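Local atomic coordinates of biofilm-associated surface protein (Staphylococcus aureus, PDB entry 7C7U), a protein that sits on the cell wall of Staphylococcus aureus and takes part in biofilm formation, probably as a calcium-responsive switch for functional amyloid assembly. Residues 351-356 / 409-414; 389-394 / 398-403; 404-409 / 418-423; 499-502 / 507-510. All blocks are in the same frame, centred on the assembly; numbering follows the deposited sequence.

Contact 1. Residues 351-356 / 409-414. With CA (calcium ion), chain F; CA (calcium ion), chain G; CA (calcium ion), chain E.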
loop_
_atom_site.group_PDB
_atom_site.type_symbol
_atom_site.label_atom_id
_atom_site.label_comp_id
_atom_site.label_asym_id
_atom_site.label_seq_id
_atom_site.Cartn_x
_atom_site.Cartn_y
_atom_site.Cartn_z
ATOM N N LEU A 351 7.198 -14.561 -11.777
ATOM C CA LEU A 351 6.749 -13.412 -12.545
ATOM C C LEU A 351 7.905 -12.710 -13.252
ATOM O O LEU A 351 8.920 -12.365 -12.637
ATOM C CB LEU A 351 6.022 -12.433 -11.617
ATOM C CG LEU A 351 5.873 -11.015 -12.156
ATOM C CD1 LEU A 351 4.870 -11.024 -13.287
ATOM C CD2 LEU A 351 5.446 -10.068 -11.019
ATOM N N ILE A 352 7.740 -12.486 -14.553
ATOM C CA ILE A 352 8.639 -11.605 -15.291
ATOM C C ILE A 352 8.155 -10.176 -15.060
ATOM O O ILE A 352 7.147 -9.755 -15.632
ATOM C CB ILE A 352 8.684 -11.957 -16.782
ATOM C CG1 ILE A 352 9.210 -13.389 -16.963
ATOM C CG2 ILE A 352 9.538 -10.938 -17.566
ATOM C CD1 ILE A 352 9.004 -13.953 -18.379
ATOM N N ARG A 353 8.889 -9.432 -14.228
ATOM C CA ARG A 353 8.415 -8.153 -13.698
ATOM C C ARG A 353 8.123 -7.145 -14.806
ATOM O O ARG A 353 7.226 -6.299 -14.670
ATOM C CB ARG A 353 9.478 -7.618 -12.743
ATOM C CG ARG A 353 9.759 -8.575 -11.585
ATOM C CD ARG A 353 10.742 -8.002 -10.589
ATOM N NE ARG A 353 10.541 -6.594 -10.303
ATOM C CZ ARG A 353 11.417 -5.639 -10.594
ATOM N NH1 ARG A 353 12.561 -5.929 -11.191
ATOM N NH2 ARG A 353 11.155 -4.386 -10.267
ATOM N N GLU A 354 8.869 -7.230 -15.907
ATOM C CA GLU A 354 8.650 -6.397 -17.079
ATOM C C GLU A 354 7.293 -6.637 -17.723
ATOM O O GLU A 354 6.858 -5.821 -18.548
ATOM C CB GLU A 354 9.763 -6.680 -18.112
ATOM C CG GLU A 354 11.129 -6.131 -17.726
ATOM C CD GLU A 354 11.907 -7.015 -16.750
ATOM O OE1 GLU A 354 11.371 -8.067 -16.302
ATOM O OE2 GLU A 354 13.075 -6.653 -16.448
ATOM N N THR A 355 6.628 -7.752 -17.409
ATOM C CA THR A 355 5.330 -8.045 -18.002
ATOM C C THR A 355 4.148 -7.643 -17.119
ATOM O O THR A 355 3.009 -7.942 -17.478
ATOM C CB THR A 355 5.204 -9.527 -18.352
ATOM O OG1 THR A 355 5.214 -10.314 -17.157
ATOM C CG2 THR A 355 6.361 -9.969 -19.280
ATOM N N THR A 356 4.375 -7.015 -15.973
ATOM C CA THR A 356 3.251 -6.591 -15.143
ATOM C C THR A 356 3.074 -5.076 -15.213
ATOM O O THR A 356 3.971 -4.339 -15.634
ATOM C CB THR A 356 3.408 -7.061 -13.684
ATOM O OG1 THR A 356 2.139 -6.969 -13.028
ATOM C CG2 THR A 356 4.409 -6.212 -12.901
ATOM N N GLU A 409 8.174 -0.806 -1.963
ATOM C CA GLU A 409 9.135 -0.179 -2.870
ATOM C C GLU A 409 10.431 -0.988 -2.996
ATOM O O GLU A 409 11.498 -0.423 -3.238
ATOM C CB GLU A 409 9.449 1.250 -2.425
ATOM C CG GLU A 409 8.234 2.167 -2.298
ATOM C CD GLU A 409 7.887 2.483 -0.848
ATOM O OE1 GLU A 409 7.913 1.556 -0.010
ATOM O OE2 GLU A 409 7.592 3.660 -0.544
ATOM N N ASN A 410 10.363 -2.301 -2.791
ATOM C CA ASN A 410 11.497 -3.199 -3.030
ATOM C C ASN A 410 10.932 -4.531 -3.488
ATOM O O ASN A 410 10.180 -5.165 -2.752
ATOM C CB ASN A 410 12.359 -3.381 -1.776
ATOM C CG ASN A 410 13.620 -4.241 -2.024
ATOM O OD1 ASN A 410 13.736 -4.943 -3.030
ATOM N ND2 ASN A 410 14.563 -4.177 -1.090
ATOM N N GLU A 411 11.264 -4.951 -4.699
ATOM C CA GLU A 411 10.699 -6.200 -5.195
ATOM C C GLU A 411 11.281 -7.433 -4.504
ATOM O O GLU A 411 10.728 -8.521 -4.668
ATOM C CB GLU A 411 10.873 -6.304 -6.722
ATOM C CG GLU A 411 12.292 -6.514 -7.243
ATOM C CD GLU A 411 13.081 -5.224 -7.357
ATOM O OE1 GLU A 411 14.311 -5.292 -7.565
ATOM O OE2 GLU A 411 12.466 -4.142 -7.277
ATOM N N ASP A 412 12.346 -7.289 -3.706
ATOM C CA ASP A 412 12.975 -8.440 -3.004
ATOM C C ASP A 412 13.346 -7.933 -1.608
ATOM O O ASP A 412 14.504 -7.616 -1.329
ATOM C CB ASP A 412 14.181 -8.974 -3.777
ATOM C CG ASP A 412 14.837 -10.173 -3.094
ATOM O OD1 ASP A 412 14.211 -10.782 -2.193
ATOM O OD2 ASP A 412 15.986 -10.490 -3.458
ATOM N N THR A 413 12.326 -7.817 -0.746
ATOM C CA THR A 413 12.491 -7.118 0.526
ATOM C C THR A 413 13.601 -7.711 1.377
ATOM O O THR A 413 14.365 -6.962 2.002
ATOM C CB THR A 413 11.166 -7.125 1.290
ATOM O OG1 THR A 413 10.180 -6.398 0.543
ATOM C CG2 THR A 413 11.313 -6.546 2.695
ATOM N N ASP A 414 13.708 -9.046 1.417
ATOM C CA ASP A 414 14.647 -9.711 2.316
ATOM C C ASP A 414 16.027 -9.924 1.693
ATOM O O ASP A 414 16.924 -10.430 2.381
ATOM C CB ASP A 414 14.059 -11.025 2.873
ATOM C CG ASP A 414 13.630 -11.988 1.809
ATOM O OD1 ASP A 414 14.350 -12.154 0.802
ATOM O OD2 ASP A 414 12.585 -12.625 2.001
HETATM CA CA CA F . 12.981 -12.408 -1.192
HETATM CA CA CA G . 12.443 -15.176 1.715
HETATM CA CA CA E . 7.663 -5.638 -2.567
#

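Contact 2. Residues 389-394 / 398-403. With CA (calcium ion), chain D; CA (calcium ion), chain E.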
loop_
_atom_site.group_PDB
_atom_site.type_symbol
_atom_site.label_atom_id
_atom_site.label_comp_id
_atom_site.label_asym_id
_atom_site.label_seq_id
_atom_site.Cartn_x
_atom_site.Cartn_y
_atom_site.Cartn_z
ATOM N N ASP A 389 1.518 -1.064 -8.031
ATOM C CA ASP A 389 2.528 -2.090 -7.694
ATOM C C ASP A 389 3.857 -1.395 -7.932
ATOM O O ASP A 389 4.498 -1.601 -8.967
ATOM C CB ASP A 389 2.344 -3.345 -8.549
ATOM C CG ASP A 389 3.333 -4.489 -8.185
ATOM O OD1 ASP A 389 4.135 -4.333 -7.261
ATOM O OD2 ASP A 389 3.261 -5.536 -8.844
ATOM N N TYR A 390 4.238 -0.540 -6.982
ATOM C CA TYR A 390 5.331 0.393 -7.217
ATOM C C TYR A 390 6.590 -0.325 -7.700
ATOM O O TYR A 390 7.279 0.155 -8.610
ATOM C CB TYR A 390 5.614 1.187 -5.944
ATOM C CG TYR A 390 6.676 2.253 -6.125
ATOM C CD1 TYR A 390 8.033 1.922 -6.169
ATOM C CD2 TYR A 390 6.320 3.592 -6.271
ATOM C CE1 TYR A 390 9.000 2.900 -6.345
ATOM C CE2 TYR A 390 7.279 4.575 -6.449
ATOM C CZ TYR A 390 8.616 4.223 -6.484
ATOM O OH TYR A 390 9.567 5.203 -6.661
ATOM N N ASP A 391 6.880 -1.497 -7.135
ATOM C CA ASP A 391 8.104 -2.220 -7.450
ATOM C C ASP A 391 7.893 -3.389 -8.408
ATOM O O ASP A 391 8.814 -4.196 -8.593
ATOM C CB ASP A 391 8.749 -2.712 -6.153
ATOM C CG ASP A 391 7.798 -3.521 -5.290
ATOM O OD1 ASP A 391 6.819 -4.078 -5.820
ATOM O OD2 ASP A 391 8.051 -3.634 -4.071
ATOM N N LYS A 392 6.712 -3.510 -9.005
ATOM C CA LYS A 392 6.424 -4.541 -10.007
ATOM C C LYS A 392 6.847 -5.940 -9.533
ATOM O O LYS A 392 7.473 -6.705 -10.268
ATOM C CB LYS A 392 7.103 -4.189 -11.343
ATOM C CG LYS A 392 6.838 -2.736 -11.834
ATOM C CD LYS A 392 7.509 -2.416 -13.179
ATOM C CE LYS A 392 6.772 -2.906 -14.424
ATOM N NZ LYS A 392 5.419 -3.423 -14.179
ATOM N N ASP A 393 6.493 -6.286 -8.296
ATOM C CA ASP A 393 6.699 -7.654 -7.816
ATOM C C ASP A 393 5.412 -8.475 -7.775
ATOM O O ASP A 393 5.421 -9.601 -7.260
ATOM C CB ASP A 393 7.356 -7.664 -6.428
ATOM C CG ASP A 393 6.500 -7.034 -5.354
ATOM O OD1 ASP A 393 5.298 -6.785 -5.587
ATOM O OD2 ASP A 393 7.037 -6.784 -4.250
ATOM N N GLY A 394 4.298 -7.924 -8.267
ATOM C CA GLY A 394 3.044 -8.641 -8.300
ATOM C C GLY A 394 2.128 -8.417 -7.112
ATOM O O GLY A 394 0.963 -8.813 -7.176
ATOM N N ARG A 398 -0.975 -1.605 -1.426
ATOM C CA ARG A 398 -1.791 -1.719 -0.222
ATOM C C ARG A 398 -1.824 -3.146 0.301
ATOM O O ARG A 398 -1.950 -3.350 1.509
ATOM C CB ARG A 398 -3.210 -1.204 -0.475
ATOM C CG ARG A 398 -4.094 -2.113 -1.279
ATOM C CD ARG A 398 -5.376 -1.375 -1.641
ATOM N NE ARG A 398 -5.114 -0.330 -2.619
ATOM C CZ ARG A 398 -5.903 0.717 -2.842
ATOM N NH1 ARG A 398 -7.032 0.894 -2.157
ATOM N NH2 ARG A 398 -5.550 1.596 -3.756
ATOM N N TYR A 399 -1.709 -4.143 -0.578
ATOM C CA TYR A 399 -1.576 -5.513 -0.094
ATOM C C TYR A 399 -0.294 -5.684 0.707
ATOM O O TYR A 399 -0.311 -6.284 1.787
ATOM C CB TYR A 399 -1.623 -6.501 -1.256
ATOM C CG TYR A 399 -1.588 -7.953 -0.840
ATOM C CD1 TYR A 399 -0.373 -8.610 -0.604
ATOM C CD2 TYR A 399 -2.764 -8.678 -0.692
ATOM C CE1 TYR A 399 -0.335 -9.932 -0.242
ATOM C CE2 TYR A 399 -2.731 -10.020 -0.309
ATOM C CZ TYR A 399 -1.515 -10.639 -0.096
ATOM O OH TYR A 399 -1.452 -11.968 0.283
ATOM N N GLU A 400 0.831 -5.156 0.202
ATOM C CA GLU A 400 2.099 -5.298 0.924
ATOM C C GLU A 400 2.037 -4.590 2.267
ATOM O O GLU A 400 2.514 -5.119 3.282
ATOM C CB GLU A 400 3.284 -4.774 0.094
ATOM C CG GLU A 400 3.553 -5.559 -1.198
ATOM C CD GLU A 400 4.978 -5.408 -1.742
ATOM O OE1 GLU A 400 5.934 -5.936 -1.103
ATOM O OE2 GLU A 400 5.150 -4.794 -2.830
ATOM N N ARG A 401 1.422 -3.406 2.298
ATOM C CA ARG A 401 1.331 -2.636 3.531
ATOM C C ARG A 401 0.432 -3.324 4.550
ATOM O O ARG A 401 0.765 -3.377 5.737
ATOM C CB ARG A 401 0.813 -1.230 3.228
ATOM C CG ARG A 401 1.905 -0.212 2.993
ATOM C CD ARG A 401 1.353 1.205 3.044
ATOM N NE ARG A 401 0.277 1.409 2.082
ATOM C CZ ARG A 401 0.471 1.888 0.858
ATOM N NH1 ARG A 401 1.695 2.207 0.458
ATOM N NH2 ARG A 401 -0.554 2.042 0.035
ATOM N N GLN A 402 -0.710 -3.854 4.108
ATOM C CA GLN A 402 -1.725 -4.333 5.038
ATOM C C GLN A 402 -1.632 -5.823 5.334
ATOM O O GLN A 402 -1.938 -6.232 6.458
ATOM C CB GLN A 402 -3.130 -4.039 4.502
ATOM C CG GLN A 402 -3.415 -2.592 4.187
ATOM C CD GLN A 402 -4.626 -2.458 3.275
ATOM O OE1 GLN A 402 -5.283 -3.456 2.954
ATOM N NE2 GLN A 402 -4.914 -1.229 2.827
ATOM N N LEU A 403 -1.236 -6.642 4.358
ATOM C CA LEU A 403 -1.279 -8.098 4.479
ATOM C C LEU A 403 0.109 -8.696 4.687
ATOM O O LEU A 403 0.414 -9.199 5.770
ATOM C CB LEU A 403 -1.943 -8.718 3.244
ATOM C CG LEU A 403 -3.443 -8.954 3.198
ATOM C CD1 LEU A 403 -3.831 -10.059 4.160
ATOM C CD2 LEU A 403 -4.248 -7.662 3.458
HETATM CA CA CA D . 4.583 -4.553 -4.984
HETATM CA CA CA E . 7.663 -5.638 -2.567
HETATM O O HOH W 1 4.381 -2.139 -4.133
#

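Contact 3. Residues 404-409 / 418-423. With CA (calcium ion), chain E; CA (calcium ion), chain F; CA (calcium ion), chain G.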
loop_
_atom_site.group_PDB
_atom_site.type_symbol
_atom_site.label_atom_id
_atom_site.label_comp_id
_atom_site.label_asym_id
_atom_site.label_seq_id
_atom_site.Cartn_x
_atom_site.Cartn_y
_atom_site.Cartn_z
ATOM N N SER A 404 0.955 -8.684 3.662
ATOM C CA SER A 404 2.225 -9.390 3.698
ATOM C C SER A 404 3.289 -8.697 4.542
ATOM O O SER A 404 4.225 -9.369 4.995
ATOM C CB SER A 404 2.742 -9.576 2.268
ATOM O OG SER A 404 3.196 -8.348 1.725
ATOM N N LEU A 405 3.171 -7.387 4.764
ATOM C CA LEU A 405 4.156 -6.545 5.447
ATOM C C LEU A 405 5.479 -6.442 4.703
ATOM O O LEU A 405 6.436 -5.853 5.226
ATOM C CB LEU A 405 4.411 -7.012 6.890
ATOM C CG LEU A 405 3.156 -7.332 7.687
ATOM C CD1 LEU A 405 3.510 -7.746 9.110
ATOM C CD2 LEU A 405 2.230 -6.119 7.680
ATOM N N SER A 406 5.563 -6.978 3.490
ATOM C CA SER A 406 6.740 -6.756 2.681
ATOM C C SER A 406 6.836 -5.282 2.287
ATOM O O SER A 406 5.879 -4.510 2.400
ATOM C CB SER A 406 6.703 -7.650 1.444
ATOM O OG SER A 406 5.391 -7.759 0.923
ATOM N N ASP A 407 8.014 -4.901 1.804
ATOM C CA ASP A 407 8.258 -3.535 1.371
ATOM C C ASP A 407 7.585 -3.307 0.018
ATOM O O ASP A 407 7.787 -4.090 -0.918
ATOM C CB ASP A 407 9.771 -3.292 1.302
ATOM C CG ASP A 407 10.141 -1.836 1.022
ATOM O OD1 ASP A 407 9.268 -1.031 0.620
ATOM O OD2 ASP A 407 11.332 -1.504 1.195
ATOM N N ALA A 408 6.750 -2.256 -0.065
ATOM C CA ALA A 408 6.055 -1.891 -1.305
ATOM C C ALA A 408 6.964 -1.235 -2.345
ATOM O O ALA A 408 6.546 -1.097 -3.503
ATOM C CB ALA A 408 4.877 -0.958 -1.004
ATOM N N GLU A 409 8.174 -0.806 -1.963
ATOM C CA GLU A 409 9.135 -0.179 -2.870
ATOM C C GLU A 409 10.431 -0.988 -2.996
ATOM O O GLU A 409 11.498 -0.423 -3.238
ATOM C CB GLU A 409 9.449 1.250 -2.425
ATOM C CG GLU A 409 8.234 2.167 -2.298
ATOM C CD GLU A 409 7.887 2.483 -0.848
ATOM O OE1 GLU A 409 7.913 1.556 -0.010
ATOM O OE2 GLU A 409 7.592 3.660 -0.544
ATOM N N LYS A 418 14.633 -14.186 -4.288
ATOM C CA LYS A 418 13.271 -14.538 -4.659
ATOM C C LYS A 418 12.382 -13.312 -4.423
ATOM O O LYS A 418 12.330 -12.785 -3.302
ATOM C CB LYS A 418 12.794 -15.749 -3.849
ATOM C CG LYS A 418 13.612 -17.049 -4.085
ATOM C CD LYS A 418 13.026 -18.208 -3.287
ATOM C CE LYS A 418 13.174 -18.002 -1.780
ATOM N NZ LYS A 418 12.415 -19.021 -1.013
ATOM N N ASN A 419 11.680 -12.864 -5.469
ATOM C CA ASN A 419 10.876 -11.644 -5.360
ATOM C C ASN A 419 9.615 -11.871 -4.512
ATOM O O ASN A 419 9.084 -12.981 -4.414
ATOM C CB ASN A 419 10.506 -11.122 -6.757
ATOM C CG ASN A 419 11.710 -10.578 -7.522
ATOM O OD1 ASN A 419 12.603 -9.940 -6.945
ATOM N ND2 ASN A 419 11.741 -10.834 -8.830
ATOM N N ASP A 420 9.097 -10.765 -3.951
ATOM C CA ASP A 420 8.085 -10.835 -2.893
ATOM C C ASP A 420 6.854 -11.618 -3.321
ATOM O O ASP A 420 6.429 -12.544 -2.623
ATOM C CB ASP A 420 7.682 -9.427 -2.466
ATOM C CG ASP A 420 8.780 -8.725 -1.742
ATOM O OD1 ASP A 420 9.827 -9.368 -1.512
ATOM O OD2 ASP A 420 8.607 -7.555 -1.359
ATOM N N GLY A 421 6.240 -11.238 -4.446
ATOM C CA GLY A 421 5.081 -11.979 -4.924
ATOM C C GLY A 421 5.386 -13.442 -5.191
ATOM O O GLY A 421 4.634 -14.333 -4.784
ATOM N N ASP A 422 6.503 -13.713 -5.876
ATOM C CA ASP A 422 6.913 -15.097 -6.092
ATOM C C ASP A 422 6.981 -15.853 -4.768
ATOM O O ASP A 422 6.456 -16.963 -4.640
ATOM C CB ASP A 422 8.276 -15.136 -6.793
ATOM C CG ASP A 422 8.218 -14.617 -8.202
ATOM O OD1 ASP A 422 7.168 -14.804 -8.858
ATOM O OD2 ASP A 422 9.223 -14.024 -8.648
ATOM N N GLU A 423 7.573 -15.236 -3.754
ATOM C CA GLU A 423 7.663 -15.902 -2.460
ATOM C C GLU A 423 6.283 -16.196 -1.881
ATOM O O GLU A 423 6.006 -17.323 -1.450
ATOM C CB GLU A 423 8.500 -15.053 -1.510
ATOM C CG GLU A 423 9.985 -15.119 -1.883
ATOM C CD GLU A 423 10.877 -15.082 -0.684
ATOM O OE1 GLU A 423 11.518 -14.028 -0.466
ATOM O OE2 GLU A 423 10.926 -16.101 0.059
HETATM CA CA CA E . 7.663 -5.638 -2.567
HETATM CA CA CA F . 12.981 -12.408 -1.192
HETATM CA CA CA G . 12.443 -15.176 1.715
#

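Contact 4. Residues 499-502 / 507-510. With CA (calcium ion), chain G.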
loop_
_atom_site.group_PDB
_atom_site.type_symbol
_atom_site.label_atom_id
_atom_site.label_comp_id
_atom_site.label_asym_id
_atom_site.label_seq_id
_atom_site.Cartn_x
_atom_site.Cartn_y
_atom_site.Cartn_z
ATOM N N ALA A 499 16.819 -25.344 8.431
ATOM C CA ALA A 499 15.520 -24.885 7.945
ATOM C C ALA A 499 14.939 -23.877 8.922
ATOM O O ALA A 499 14.917 -24.130 10.134
ATOM C CB ALA A 499 14.549 -26.056 7.761
ATOM N N ILE A 500 14.462 -22.748 8.382
ATOM C CA ILE A 500 13.876 -21.657 9.150
ATOM C C ILE A 500 12.375 -21.639 8.871
ATOM O O ILE A 500 11.933 -21.329 7.751
ATOM C CB ILE A 500 14.521 -20.309 8.807
ATOM C CG1 ILE A 500 16.042 -20.441 8.732
ATOM C CG2 ILE A 500 14.141 -19.268 9.848
ATOM C CD1 ILE A 500 16.711 -20.810 10.039
ATOM N N ASP A 501 11.594 -21.927 9.911
ATOM C CA ASP A 501 10.167 -22.187 9.806
ATOM C C ASP A 501 9.401 -20.984 10.344
ATOM O O ASP A 501 9.545 -20.619 11.517
ATOM C CB ASP A 501 9.814 -23.469 10.567
ATOM C CG ASP A 501 8.347 -23.880 10.427
ATOM O OD1 ASP A 501 7.482 -23.051 10.086
ATOM O OD2 ASP A 501 8.058 -25.065 10.695
ATOM N N SER A 502 8.592 -20.369 9.480
ATOM C CA SER A 502 7.671 -19.300 9.843
ATOM C C SER A 502 6.282 -19.880 10.080
ATOM O O SER A 502 5.886 -20.832 9.397
ATOM C CB SER A 502 7.606 -18.242 8.734
ATOM O OG SER A 502 6.448 -17.421 8.851
ATOM N N ASN A 507 6.224 -23.239 3.661
ATOM C CA ASN A 507 7.562 -23.751 3.382
ATOM C C ASN A 507 8.633 -22.968 4.133
ATOM O O ASN A 507 8.493 -21.770 4.381
ATOM C CB ASN A 507 7.858 -23.713 1.880
ATOM C CG ASN A 507 7.020 -24.707 1.099
ATOM O OD1 ASN A 507 6.658 -25.759 1.614
ATOM N ND2 ASN A 507 6.681 -24.364 -0.139
ATOM N N ASP A 508 9.720 -23.664 4.482
ATOM C CA ASP A 508 10.818 -23.065 5.230
ATOM C C ASP A 508 11.852 -22.480 4.283
ATOM O O ASP A 508 11.993 -22.923 3.141
ATOM C CB ASP A 508 11.501 -24.104 6.129
ATOM C CG ASP A 508 10.532 -24.784 7.083
ATOM O OD1 ASP A 508 9.457 -24.198 7.378
ATOM O OD2 ASP A 508 10.846 -25.904 7.531
ATOM N N GLU A 509 12.585 -21.483 4.770
ATOM C CA GLU A 509 13.808 -21.064 4.095
ATOM C C GLU A 509 14.926 -22.026 4.489
ATOM O O GLU A 509 15.130 -22.280 5.683
ATOM C CB GLU A 509 14.165 -19.627 4.476
ATOM C CG GLU A 509 13.180 -18.558 3.915
ATOM C CD GLU A 509 13.270 -18.420 2.394
ATOM O OE1 GLU A 509 12.671 -17.485 1.837
ATOM O OE2 GLU A 509 13.949 -19.240 1.744
ATOM N N VAL A 510 15.634 -22.574 3.490
ATOM C CA VAL A 510 16.569 -23.675 3.706
ATOM C C VAL A 510 17.952 -23.322 3.171
ATOM O O VAL A 510 18.113 -22.545 2.223
ATOM C CB VAL A 510 16.088 -24.996 3.051
ATOM C CG1 VAL A 510 14.844 -25.538 3.741
ATOM C CG2 VAL A 510 15.850 -24.800 1.553
HETATM CA CA CA G . 12.443 -15.176 1.715
HETATM O O HOH W 2 8.009 -22.061 7.186
#

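Contact 1. Residues 351-356 / 409-414
Arg353 and Glu411 meet as two flat charged groups laid one over the other, the guanidinium and carboxylate planes only 19° apart although the side chains themselves cross at about a right angle. Glu411 CG sits over the centre of the guanidinium, 3.5 Å above its plane, and Glu411 OE2 comes to 3.3 Å from Arg353 NH2. That oxygen lies well off the guanidinium plane, so the salt bridge rests on charge alone, with no N-H aimed at the carboxylate. Two bends allow the overlap: Glu411 turns back at chi2 (-83°) and Arg353 at chi3 (41°). NH2 probably donates instead to the backbone O of Asp391, in the neighbouring calcium loop, which ties the 3-10 turn 353-355 to that loop as well. Glu411 itself belongs to the linker between two successive calcium-binding loops of the EF-hand-like, aspartate-rich kind. Its neighbours on both sides are ligands: Asn410 O binds one calcium ion at 2.6 Å, and Asp412 OD1 binds the next at 2.3 Å. Between them an Asx turn bends the chain, Asp412 N donating to Asn410 OD1 over 2.8 Å from above the amide carbonyl plane.

Contact 2. Residues 389-394 / 398-403
An EF-hand-like calcium loop, with aspartates at alternate positions and a glutamate from the following helix, brings 389-394 against 398-403. The two segments share no hydrogen bond; two calcium ions join them. Glu400 reaches out from helix 397-404, its chain extended beyond CG, and meets Asp391 and Asp393 from the opposite direction, its carboxylate turned 44° and 51° from theirs. Glu400 OE2 bridges the pair of metals, 2.2 Å from the first calcium ion and 2.7 Å from the second, while OE1 binds the second alone. Each of the two aspartates spans both ions as well, OD1 on the first and OD2 on the second. The acidic oxygens therefore crowd together, Asp393 OD2 lying 3.1 Å from Glu400 OE2, a closeness that the positive charge of the metals would be expected to offset. Asp389 OD1, a water molecule and Leu395 O complete the first site; Asp407, Asn410 and Asp420 contribute to the second, and the hydroxyl of Ser406 probably hydrogen-bonds to Glu400 OE1. The other oxygen of Asp389 holds the loop itself: OD2 accepts from the backbone N of Gly394 over 2.7 Å, on its syn lone pair.

Contact 3. Residues 404-409 / 418-423
With CG anti to its carbonyl carbon (chi1 -69°), Asp420 sends its carboxylate from the first turn of helix 420-427 towards the loop 404-409, where the backbone of Ser406 already points CB at it. Asp420 OD2 approaches Ser406 CB to 3.4 Å, a plain van der Waals contact beside a stronger link through metal: one calcium ion is bound by Asp407 O at 2.3 Å and by Asp420 OD2 at 2.5 Å. A second grip on OD2 probably comes from the hydroxyl of Thr413, which would add a hydrogen bond to the metal bond on this oxygen. The first torsion of Ser406 (chi1 38°) turns OG instead to Ser404 OG and to Glu400 OE1, another ligand of the same ion.

The pairing belongs to a run of two EF-hand-like loops, in which the segment leaving helix 397-404 closes the earlier calcium cluster and the start of helix 420-427 belongs to both clusters. Leu405, with positive phi, is the first residue past the helix, and just beyond it an Asx turn, Glu409 N to Asp407 OD1 at 2.8 Å, shapes the loop that presents Asp407 O. On the other segment Lys418 O and Glu423 OE1 bind the next calcium ion at 2.2 and 2.3 Å. Glu423 also clasps a further ion with both carboxylate oxygens, OE1 bridging the two metals.

Contact 4. Residues 499-502 / 507-510
Asp508 lies across the neighbouring strand with its carboxylate beside Asp501, OD1 3.2 Å from Asp501 CA and its CB equally close to Ile500 O. The first torsion (chi1 -56°) keeps CG beside the backbone N and lays the carboxylate along that strand, where OD2 reaches Ala499 CB. The carboxylates of Asp501 and Asp508 are inclined by 39°, with OD1 of one 3.5 Å from OD1 of the other, an approach of like charges that would be unfavourable alone. Lys464 probably eases it, forming a salt bridge with Asp501 OD2 and a long, weak ion pair with Asp508 OD2. A water molecule joins the two segments just beyond the strands: it accepts from Ser502 N at 2.9 Å and lies 2.6 Å from Asp508 OD1, to which it probably donates.

These residues close a beta hairpin. Ile500 and Glu509 form an antiparallel hydrogen-bonded pair, the bond from Ile500 N to Glu509 O being 2.8 Å long and fairly straight at 162°, while the return bond from Glu509 N to Ile500 O is more bent. Next to it Ala499 and Val510 make a non-hydrogen-bonded pair, and Ala499 CB and Val510 CG1 touch on the face opposite Ile500 and Glu509. On the face of Ile500, Glu509 bends at chi2 and carries OE1 to a calcium ion at 2.3 Å, with Lys418 bridged to OE2. The hairpin lies in the middle of a seven-stranded mixed sheet, between strands 462-466 and 437-442, with its turn end joined through calcium to Glu423 of helix 420-427.

In the fold
Contacts 1, 2 and 3 form one compact cluster, their centres 7 to 9 Å apart, round a shared calcium ion, whereas the centre of contact 4 lies about 16 Å from that of contact 3 and about 22 Å from that of contact 1. Along the chain contact 2 is nested inside the loop closed by contact 1, contact 3 crosses contact 1, and contact 4 follows them all. Helices 397-404 and 420-427 succeed each other, each delivering ligands to paired ions. The last ion, shared by contacts 1, 3 and 4, links this calcium module to the sheet containing strands 494-501 and 509-516. Calcium could therefore set how the flanking domains are held together, consistent with a switch.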